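Local coordinates for probable intron-encoded endonuclease 1 (Wickerhamomyces canadensis, PDB 6X1J), which cuts DNA as a LAGLIDADG homing endonuclease in the homing of a mitochondrial 21S rRNA gene intron, at residues A69-I74 against W102-F107; D79-S84 against H109-K114. All coordinates share one frame; numbering follows the deposited sequence. Where two conformers were deposited one is given.

How the interactions relate
Both contacts belong to the first αββαββα half of the LAGLIDADG endonuclease, and their centres lie about 12 Å apart. Interaction 1 sets helix 68-77 against strand 98-105 of the DNA-binding sheet. Interaction 2 joins the loop that leaves this helix to the turn that leaves this strand and runs into helix 113-119. Along the chain the segments alternate, in the order 69-74, 79-84, 102-107 and 109-114, so the same two pieces of chain meet twice. A probable hydrogen bond from Phe107 N to Tyr81 O (2.9 Å) links the contacts, and Thr106 packs on Phe112. The residues that meet base and phosphate thus sit on chain that the two adjoining contacts hold in place.

Interaction 1. Residues A69-I74 against W102-F107; sequences AYIEHI and WRAQTF. With nucleotides of chain C.
Ile71 reaches from helix 68-77 onto the backbone of Trp102, part of the layer in which a LAGLIDADG domain lays helices over the back of its curved antiparallel sheet. The δ-methyl does most of the touching: CD1 lies 3.3 Å from Trp102 O and also touches Ala104 CB at 4.1 Å. With CG1 anti to the backbone N (chi1 -167°), the long branch extends straight off the helix toward the strand, while the short branch, CG2, packs on Trp102 CB at 3.8 Å. The Ile71 side chain runs roughly perpendicular to that of Trp102, and the indole then swings away from the helix. The short segments of helix and strand run almost parallel, their axes 9.0 Å apart.

Side chains alternate along the strand, and Arg103 consequently leaves the opposite surface, toward the DNA. Its extended chain brings one edge of the guanidinium to DT11 of chain C, where NH1 (2.8 Å) and NH2 (2.9 Å) both donate to O4. Two bent bonds therefore grip a single major-groove oxygen. Glu64 forms a salt bridge with NE and Tyr89 adds a cation-pi contact, a second shell that would restrain the group's rotation. A leucine here would probably leave O4 of DT11 without either donor and the Glu64 carboxylate without its positive mate.

From an adjacent side of the helix, Tyr70 OH bonds to Asp147, which ties the helix to a residue of a potassium site. Where the strand ends, Phe107 CB approaches O5' of DA7 of chain C to 3.5 Å. Thr106 OG1, which also bonds to Leu61 N, donates to Phe107 O at 2.8 Å from above the carbonyl plane, 49° out of it.

Interaction 2. Residues D79-S84 against H109-K114; sequences DEYVIS and HKAFDK. With nucleotides of chain C.
Tyr81 pushes one ring edge onto the imidazole of His109 and offers one of its faces to Phe112, making a compact aromatic cluster. With His109 the arrangement is T-shaped: Tyr81 CE1 stands over the centre of the imidazole, the planes are at 86° and the ring centroids are 5.3 Å apart. The contact with Phe112 is edge-to-face but more tilted. Here Phe112 is the edge, its CZ lying 3.5 Å from Tyr81 CG, off-centre on the face. Glu80 CB lies against the opposite face, and the phenol is thereby clamped from above and below. Farther out, Tyr81 OH meets the methyl CB of Ala111 at 3.7 Å.

Conformation explains why the imidazole can serve as a platform. His109 holds CG anti to its backbone N (chi1 -163°), which carries the ring forward beside the turn that follows. In that position ND1 accepts a nearly straight hydrogen bond from Ala111 N at 3.0 Å, and the donor lies in the ring plane. NE2, at the far end, bonds to Lys26 O. Pinned at both nitrogens, the ring has little freedom to flip, and the pattern is consistent with the proton residing on NE2. With CG anti to the carbonyl carbon (chi1 -62° in both), Tyr81 and Phe112 reach toward each other from opposing directions, so that Phe112 CZ lands on the tyrosine face.

Beyond the cluster, segment 79-84 turns to the DNA, where Ser84 OG bonds to OP1 of DC8 of chain C, though the 2.5 Å separation is doubtfully short. Through the rings, the loop between helix 68-77 and strand 87-92 is joined to the turn entering helix 113-119, while Phe112 also packs on Leu32 and Phe59, and Asp113 bonds to His58 and Phe59, just ahead of strand 60-65.

Interaction 1. Residues A69-I74 against W102-F107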
loop_
_atom_site.group_PDB
_atom_site.type_symbol
_atom_site.label_atom_id
_atom_site.label_comp_id
_atom_site.label_asym_id
_atom_site.label_seq_id
_atom_site.Cartn_x
_atom_site.Cartn_y
_atom_site.Cartn_z
ATOM N N ALA A 69 1.867 -12.530 -8.046
ATOM C CA ALA A 69 2.975 -11.753 -8.630
ATOM C C ALA A 69 3.122 -10.462 -7.820
ATOM O O ALA A 69 4.251 -10.084 -7.576
ATOM C CB ALA A 69 2.743 -11.529 -10.082
ATOM N N TYR A 70 2.018 -9.862 -7.334
ATOM C CA TYR A 70 2.070 -8.538 -6.650
ATOM C C TYR A 70 2.758 -8.654 -5.283
ATOM O O TYR A 70 3.700 -7.875 -5.025
ATOM C CB TYR A 70 0.685 -7.890 -6.507
ATOM C CG TYR A 70 0.741 -6.479 -5.959
ATOM C CD1 TYR A 70 1.543 -5.516 -6.557
ATOM C CD2 TYR A 70 0.005 -6.093 -4.848
ATOM C CE1 TYR A 70 1.612 -4.218 -6.072
ATOM C CE2 TYR A 70 0.066 -4.798 -4.354
ATOM C CZ TYR A 70 0.870 -3.856 -4.962
ATOM O OH TYR A 70 0.942 -2.573 -4.477
ATOM N N ILE A 71 2.296 -9.569 -4.413
ATOM C CA ILE A 71 2.938 -9.788 -3.095
ATOM C C ILE A 71 4.417 -10.149 -3.277
ATOM O O ILE A 71 5.251 -9.685 -2.449
ATOM C CB ILE A 71 2.192 -10.816 -2.228
ATOM C CG1 ILE A 71 2.695 -10.768 -0.786
ATOM C CG2 ILE A 71 2.331 -12.208 -2.802
ATOM C CD1 ILE A 71 1.752 -11.434 0.240
ATOM N N GLU A 72 4.775 -10.923 -4.287
ATOM C CA GLU A 72 6.204 -11.296 -4.482
ATOM C C GLU A 72 7.035 -10.056 -4.871
ATOM O O GLU A 72 8.195 -9.893 -4.365
ATOM C CB GLU A 72 6.361 -12.384 -5.546
ATOM C CG GLU A 72 5.959 -13.764 -5.078
ATOM C CD GLU A 72 5.954 -14.810 -6.188
ATOM O OE1 GLU A 72 6.396 -14.498 -7.336
ATOM O OE2 GLU A 72 5.478 -15.913 -5.920
ATOM N N HIS A 73 6.432 -9.141 -5.626
ATOM C CA HIS A 73 7.034 -7.819 -5.942
ATOM C C HIS A 73 7.249 -6.965 -4.665
ATOM O O HIS A 73 8.320 -6.333 -4.554
ATOM C CB HIS A 73 6.147 -7.089 -6.949
ATOM C CG HIS A 73 6.610 -5.699 -7.201
ATOM N ND1 HIS A 73 7.719 -5.424 -7.992
ATOM C CD2 HIS A 73 6.131 -4.519 -6.754
ATOM C CE1 HIS A 73 7.886 -4.122 -8.056
ATOM N NE2 HIS A 73 6.931 -3.544 -7.292
ATOM N N ILE A 74 6.251 -6.890 -3.778
ATOM C CA ILE A 74 6.300 -6.048 -2.539
ATOM C C ILE A 74 7.412 -6.611 -1.633
ATOM O O ILE A 74 8.326 -5.857 -1.223
ATOM C CB ILE A 74 4.916 -6.017 -1.853
ATOM C CG1 ILE A 74 3.856 -5.314 -2.712
ATOM C CG2 ILE A 74 5.025 -5.385 -0.475
ATOM C CD1 ILE A 74 4.152 -3.864 -2.991
ATOM N N TRP A 102 -2.371 -14.837 -0.476
ATOM C CA TRP A 102 -0.936 -14.990 -0.135
ATOM C C TRP A 102 -0.582 -14.032 1.021
ATOM O O TRP A 102 -1.113 -12.894 1.048
ATOM C CB TRP A 102 -0.051 -14.774 -1.374
ATOM C CG TRP A 102 -0.214 -15.850 -2.414
ATOM C CD1 TRP A 102 -1.215 -15.937 -3.338
ATOM C CD2 TRP A 102 0.612 -17.018 -2.622
ATOM N NE1 TRP A 102 -1.062 -17.057 -4.108
ATOM C CE2 TRP A 102 0.055 -17.733 -3.706
ATOM C CE3 TRP A 102 1.774 -17.515 -2.022
ATOM C CZ2 TRP A 102 0.601 -18.915 -4.194
ATOM C CZ3 TRP A 102 2.325 -18.683 -2.510
ATOM C CH2 TRP A 102 1.733 -19.385 -3.569
ATOM N N ARG A 103 0.261 -14.483 1.961
ATOM C CA ARG A 103 0.633 -13.734 3.192
ATOM C C ARG A 103 2.159 -13.691 3.319
ATOM O O ARG A 103 2.843 -14.671 2.939
ATOM C CB ARG A 103 0.005 -14.347 4.451
ATOM C CG ARG A 103 -1.514 -14.267 4.512
ATOM C CD ARG A 103 -2.044 -14.599 5.901
ATOM N NE ARG A 103 -3.489 -14.459 6.026
ATOM C CZ ARG A 103 -4.201 -14.673 7.135
ATOM N NH1 ARG A 103 -3.613 -15.072 8.251
ATOM N NH2 ARG A 103 -5.511 -14.489 7.127
ATOM N N ALA A 104 2.664 -12.580 3.841
ATOM C CA ALA A 104 4.081 -12.363 4.181
ATOM C C ALA A 104 4.115 -11.351 5.334
ATOM O O ALA A 104 3.028 -10.712 5.581
ATOM C CB ALA A 104 4.832 -11.889 2.958
ATOM N N GLN A 105 5.254 -11.251 6.049
ATOM C CA GLN A 105 5.458 -10.320 7.194
ATOM C C GLN A 105 6.888 -9.770 7.143
ATOM O O GLN A 105 7.813 -10.557 6.795
ATOM C CB GLN A 105 5.266 -11.048 8.531
ATOM C CG GLN A 105 3.853 -11.562 8.775
ATOM C CD GLN A 105 3.494 -12.818 8.006
ATOM O OE1 GLN A 105 4.354 -13.627 7.629
ATOM N NE2 GLN A 105 2.198 -12.980 7.762
ATOM N N THR A 106 7.090 -8.512 7.513
ATOM C CA THR A 106 8.452 -8.061 7.918
ATOM C C THR A 106 8.583 -8.520 9.356
ATOM O O THR A 106 7.530 -8.777 9.976
ATOM C CB THR A 106 8.683 -6.551 7.876
ATOM O OG1 THR A 106 7.905 -6.024 8.956
ATOM C CG2 THR A 106 8.278 -5.932 6.555
ATOM N N PHE A 107 9.806 -8.591 9.869
ATOM C CA PHE A 107 10.018 -8.577 11.339
ATOM C C PHE A 107 9.781 -7.141 11.855
ATOM O O PHE A 107 9.796 -6.210 11.057
ATOM C CB PHE A 107 11.391 -9.155 11.704
ATOM C CG PHE A 107 12.578 -8.631 10.930
ATOM C CD1 PHE A 107 12.939 -7.301 11.004
ATOM C CD2 PHE A 107 13.384 -9.494 10.203
ATOM C CE1 PHE A 107 14.027 -6.820 10.307
ATOM C CE2 PHE A 107 14.494 -9.021 9.519
ATOM C CZ PHE A 107 14.804 -7.678 9.558
ATOM P P DT C 11 -7.418 -21.143 14.058
ATOM O OP1 DT C 11 -7.917 -22.204 14.993
ATOM O OP2 DT C 11 -7.460 -21.382 12.590
ATOM O "O5'" DT C 11 -8.197 -19.781 14.369
ATOM C "C5'" DT C 11 -8.061 -19.121 15.635
ATOM C "C4'" DT C 11 -8.907 -17.874 15.681
ATOM O "O4'" DT C 11 -8.210 -16.796 15.023
ATOM C "C3'" DT C 11 -10.279 -17.947 15.012
ATOM O "O3'" DT C 11 -11.084 -17.113 15.845
ATOM C "C2'" DT C 11 -10.039 -17.303 13.664
ATOM C "C1'" DT C 11 -9.032 -16.223 14.025
ATOM N N1 DT C 11 -8.154 -15.772 12.934
ATOM C C2 DT C 11 -7.907 -14.425 12.805
ATOM O O2 DT C 11 -8.411 -13.577 13.527
ATOM N N3 DT C 11 -7.061 -14.098 11.776
ATOM C C4 DT C 11 -6.449 -14.960 10.889
ATOM O O4 DT C 11 -5.701 -14.513 10.021
ATOM C C5 DT C 11 -6.747 -16.357 11.085
ATOM C C7 DT C 11 -6.113 -17.367 10.184
ATOM C C6 DT C 11 -7.560 -16.690 12.096
ATOM P P DA C 7 10.776 -10.460 15.226
ATOM O OP1 DA C 7 12.219 -10.127 15.342
ATOM O OP2 DA C 7 9.773 -9.343 15.006
ATOM O "O5'" DA C 7 10.612 -11.583 14.108
ATOM C "C5'" DA C 7 11.654 -12.540 13.829
ATOM C "C4'" DA C 7 11.020 -13.849 13.422
ATOM O "O4'" DA C 7 10.193 -14.323 14.510
ATOM C "C3'" DA C 7 10.107 -13.782 12.192
ATOM O "O3'" DA C 7 10.492 -14.825 11.266
ATOM C "C2'" DA C 7 8.708 -13.788 12.796
ATOM C "C1'" DA C 7 8.865 -14.574 14.089
ATOM N N9 DA C 7 7.986 -14.130 15.168
ATOM C C8 DA C 7 7.811 -12.825 15.559
ATOM N N7 DA C 7 6.972 -12.681 16.556
ATOM C C5 DA C 7 6.575 -13.978 16.849
ATOM C C6 DA C 7 5.713 -14.500 17.826
ATOM N N6 DA C 7 5.061 -13.743 18.707
ATOM N N1 DA C 7 5.524 -15.838 17.857
ATOM C C2 DA C 7 6.189 -16.593 16.973
ATOM N N3 DA C 7 7.046 -16.219 16.018
ATOM C C4 DA C 7 7.201 -14.882 16.013
ATOM P P DC C 10 -1.524 -22.078 11.197
ATOM O OP1 DC C 10 -1.266 -23.517 10.987
ATOM O OP2 DC C 10 -1.809 -21.258 9.996
ATOM O "O5'" DC C 10 -2.682 -21.924 12.276
ATOM C "C5'" DC C 10 -2.359 -21.441 13.588
ATOM C "C4'" DC C 10 -3.531 -20.702 14.195
ATOM O "O4'" DC C 10 -3.262 -19.276 14.231
ATOM C "C3'" DC C 10 -4.877 -20.855 13.484
ATOM O "O3'" DC C 10 -5.914 -20.814 14.461
ATOM C "C2'" DC C 10 -5.010 -19.565 12.703
ATOM C "C1'" DC C 10 -4.353 -18.576 13.655
ATOM N N1 DC C 10 -3.811 -17.381 13.017
ATOM C C2 DC C 10 -4.155 -16.115 13.507
ATOM O O2 DC C 10 -4.953 -16.029 14.459
ATOM N N3 DC C 10 -3.606 -15.018 12.935
ATOM C C4 DC C 10 -2.781 -15.151 11.892
ATOM N N4 DC C 10 -2.274 -14.047 11.351
ATOM C C5 DC C 10 -2.401 -16.427 11.387
ATOM C C6 DC C 10 -2.938 -17.504 11.972
#

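Interaction 2. Residues D79-S84 against H109-K114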
loop_
_atom_site.group_PDB
_atom_site.type_symbol
_atom_site.label_atom_id
_atom_site.label_comp_id
_atom_site.label_asym_id
_atom_site.label_seq_id
_atom_site.Cartn_x
_atom_site.Cartn_y
_atom_site.Cartn_z
ATOM N N ASP A 79 12.941 -6.520 0.765
ATOM C CA ASP A 79 13.621 -7.854 0.826
ATOM C C ASP A 79 14.311 -8.087 2.195
ATOM O O ASP A 79 13.936 -9.074 2.920
ATOM C CB ASP A 79 14.608 -7.978 -0.339
ATOM C CG ASP A 79 15.006 -9.423 -0.542
ATOM O OD1 ASP A 79 14.086 -10.298 -0.470
ATOM O OD2 ASP A 79 16.224 -9.667 -0.691
ATOM N N GLU A 80 15.215 -7.180 2.586
ATOM C CA GLU A 80 15.978 -7.223 3.872
ATOM C C GLU A 80 15.089 -7.620 5.047
ATOM O O GLU A 80 15.617 -8.211 5.968
ATOM C CB GLU A 80 16.407 -5.847 4.392
ATOM C CG GLU A 80 17.213 -4.993 3.449
ATOM C CD GLU A 80 16.439 -4.203 2.426
ATOM O OE1 GLU A 80 16.324 -2.979 2.568
ATOM O OE2 GLU A 80 16.012 -4.813 1.465
ATOM N N TYR A 81 13.859 -7.113 5.110
ATOM C CA TYR A 81 13.046 -7.067 6.354
ATOM C C TYR A 81 12.164 -8.305 6.441
ATOM O O TYR A 81 11.460 -8.436 7.479
ATOM C CB TYR A 81 12.208 -5.774 6.448
ATOM C CG TYR A 81 13.025 -4.506 6.496
ATOM C CD1 TYR A 81 13.542 -4.042 7.695
ATOM C CD2 TYR A 81 13.302 -3.774 5.348
ATOM C CE1 TYR A 81 14.305 -2.887 7.761
ATOM C CE2 TYR A 81 14.092 -2.640 5.385
ATOM C CZ TYR A 81 14.599 -2.196 6.600
ATOM O OH TYR A 81 15.380 -1.081 6.672
ATOM N N VAL A 82 12.176 -9.125 5.384
ATOM C CA VAL A 82 11.267 -10.297 5.164
ATOM C C VAL A 82 12.090 -11.593 5.059
ATOM O O VAL A 82 12.789 -11.778 4.019
ATOM C CB VAL A 82 10.409 -10.152 3.890
ATOM C CG1 VAL A 82 9.403 -11.296 3.807
ATOM C CG2 VAL A 82 9.706 -8.806 3.824
ATOM N N ILE A 83 11.982 -12.449 6.075
ATOM C CA ILE A 83 12.854 -13.645 6.267
ATOM C C ILE A 83 12.297 -14.785 5.398
ATOM O O ILE A 83 13.080 -15.415 4.696
ATOM C CB ILE A 83 12.908 -14.006 7.773
ATOM C CG1 ILE A 83 13.807 -13.042 8.543
ATOM C CG2 ILE A 83 13.319 -15.452 8.010
ATOM C CD1 ILE A 83 13.779 -13.246 10.036
ATOM N N SER A 84 10.983 -15.021 5.480
ATOM C CA SER A 84 10.254 -16.172 4.875
ATOM C C SER A 84 9.488 -15.715 3.637
ATOM O O SER A 84 8.956 -14.600 3.574
ATOM C CB SER A 84 9.297 -16.831 5.863
ATOM O OG SER A 84 9.981 -17.347 6.996
ATOM N N HIS A 109 11.052 -3.688 13.304
ATOM C CA HIS A 109 12.285 -2.903 13.055
ATOM C C HIS A 109 11.941 -1.421 13.150
ATOM O O HIS A 109 10.945 -0.997 12.528
ATOM C CB HIS A 109 12.932 -3.234 11.719
ATOM C CG HIS A 109 14.354 -2.788 11.617
ATOM N ND1 HIS A 109 14.702 -1.459 11.538
ATOM C CD2 HIS A 109 15.512 -3.481 11.519
ATOM C CE1 HIS A 109 16.012 -1.353 11.382
ATOM N NE2 HIS A 109 16.535 -2.578 11.363
ATOM N N LYS A 110 12.806 -0.704 13.869
ATOM C CA LYS A 110 12.804 0.754 14.139
ATOM C C LYS A 110 12.636 1.549 12.837
ATOM O O LYS A 110 12.054 2.604 12.889
ATOM C CB LYS A 110 14.137 1.078 14.838
ATOM C CG LYS A 110 14.345 2.522 15.275
ATOM C CD LYS A 110 15.719 2.762 15.901
ATOM C CE LYS A 110 15.668 3.642 17.134
ATOM N NZ LYS A 110 14.987 2.963 18.265
ATOM N N ALA A 111 13.165 1.072 11.710
ATOM C CA ALA A 111 13.073 1.753 10.396
ATOM C C ALA A 111 11.597 2.024 10.019
ATOM O O ALA A 111 11.381 3.043 9.370
ATOM C CB ALA A 111 13.804 0.956 9.340
ATOM N N PHE A 112 10.631 1.241 10.517
ATOM C CA PHE A 112 9.184 1.351 10.200
ATOM C C PHE A 112 8.471 2.325 11.162
ATOM O O PHE A 112 7.298 2.672 10.888
ATOM C CB PHE A 112 8.509 -0.034 10.194
ATOM C CG PHE A 112 9.038 -1.003 9.153
ATOM C CD1 PHE A 112 8.975 -0.715 7.797
ATOM C CD2 PHE A 112 9.609 -2.219 9.525
ATOM C CE1 PHE A 112 9.492 -1.596 6.848
ATOM C CE2 PHE A 112 10.130 -3.089 8.575
ATOM C CZ PHE A 112 10.095 -2.764 7.243
ATOM N N ASP A 113 9.141 2.804 12.218
ATOM C CA ASP A 113 8.501 3.585 13.314
ATOM C C ASP A 113 8.036 4.967 12.844
ATOM O O ASP A 113 6.929 5.380 13.255
ATOM C CB ASP A 113 9.462 3.755 14.492
ATOM C CG ASP A 113 9.485 2.584 15.467
ATOM O OD1 ASP A 113 8.676 1.635 15.301
ATOM O OD2 ASP A 113 10.309 2.643 16.387
ATOM N N LYS A 114 8.869 5.688 12.086
ATOM C CA LYS A 114 8.543 7.039 11.577
ATOM C C LYS A 114 7.184 7.031 10.851
ATOM O O LYS A 114 6.313 7.862 11.197
ATOM C CB LYS A 114 9.631 7.539 10.629
ATOM C CG LYS A 114 9.374 8.974 10.180
ATOM C CD LYS A 114 10.399 9.519 9.226
ATOM C CE LYS A 114 10.143 9.062 7.811
ATOM N NZ LYS A 114 11.238 9.508 6.930
ATOM P P DC C 8 9.577 -15.236 10.003
ATOM O OP1 DC C 8 10.426 -16.010 9.072
ATOM O OP2 DC C 8 8.870 -14.045 9.501
ATOM O "O5'" DC C 8 8.389 -16.035 10.686
ATOM C "C5'" DC C 8 8.552 -17.414 10.862
ATOM C "C4'" DC C 8 7.297 -17.993 11.458
ATOM O "O4'" DC C 8 6.796 -17.175 12.537
ATOM C "C3'" DC C 8 6.135 -18.157 10.474
ATOM O "O3'" DC C 8 5.618 -19.476 10.529
ATOM C "C2'" DC C 8 5.082 -17.186 10.970
ATOM C "C1'" DC C 8 5.380 -17.183 12.444
ATOM N N1 DC C 8 4.866 -16.036 13.189
ATOM C C2 DC C 8 3.985 -16.262 14.250
ATOM O O2 DC C 8 3.650 -17.427 14.519
ATOM N N3 DC C 8 3.500 -15.209 14.940
ATOM C C4 DC C 8 3.862 -13.970 14.605
ATOM N N4 DC C 8 3.368 -12.965 15.321
ATOM C C5 DC C 8 4.765 -13.712 13.532
ATOM C C6 DC C 8 5.242 -14.765 12.861
#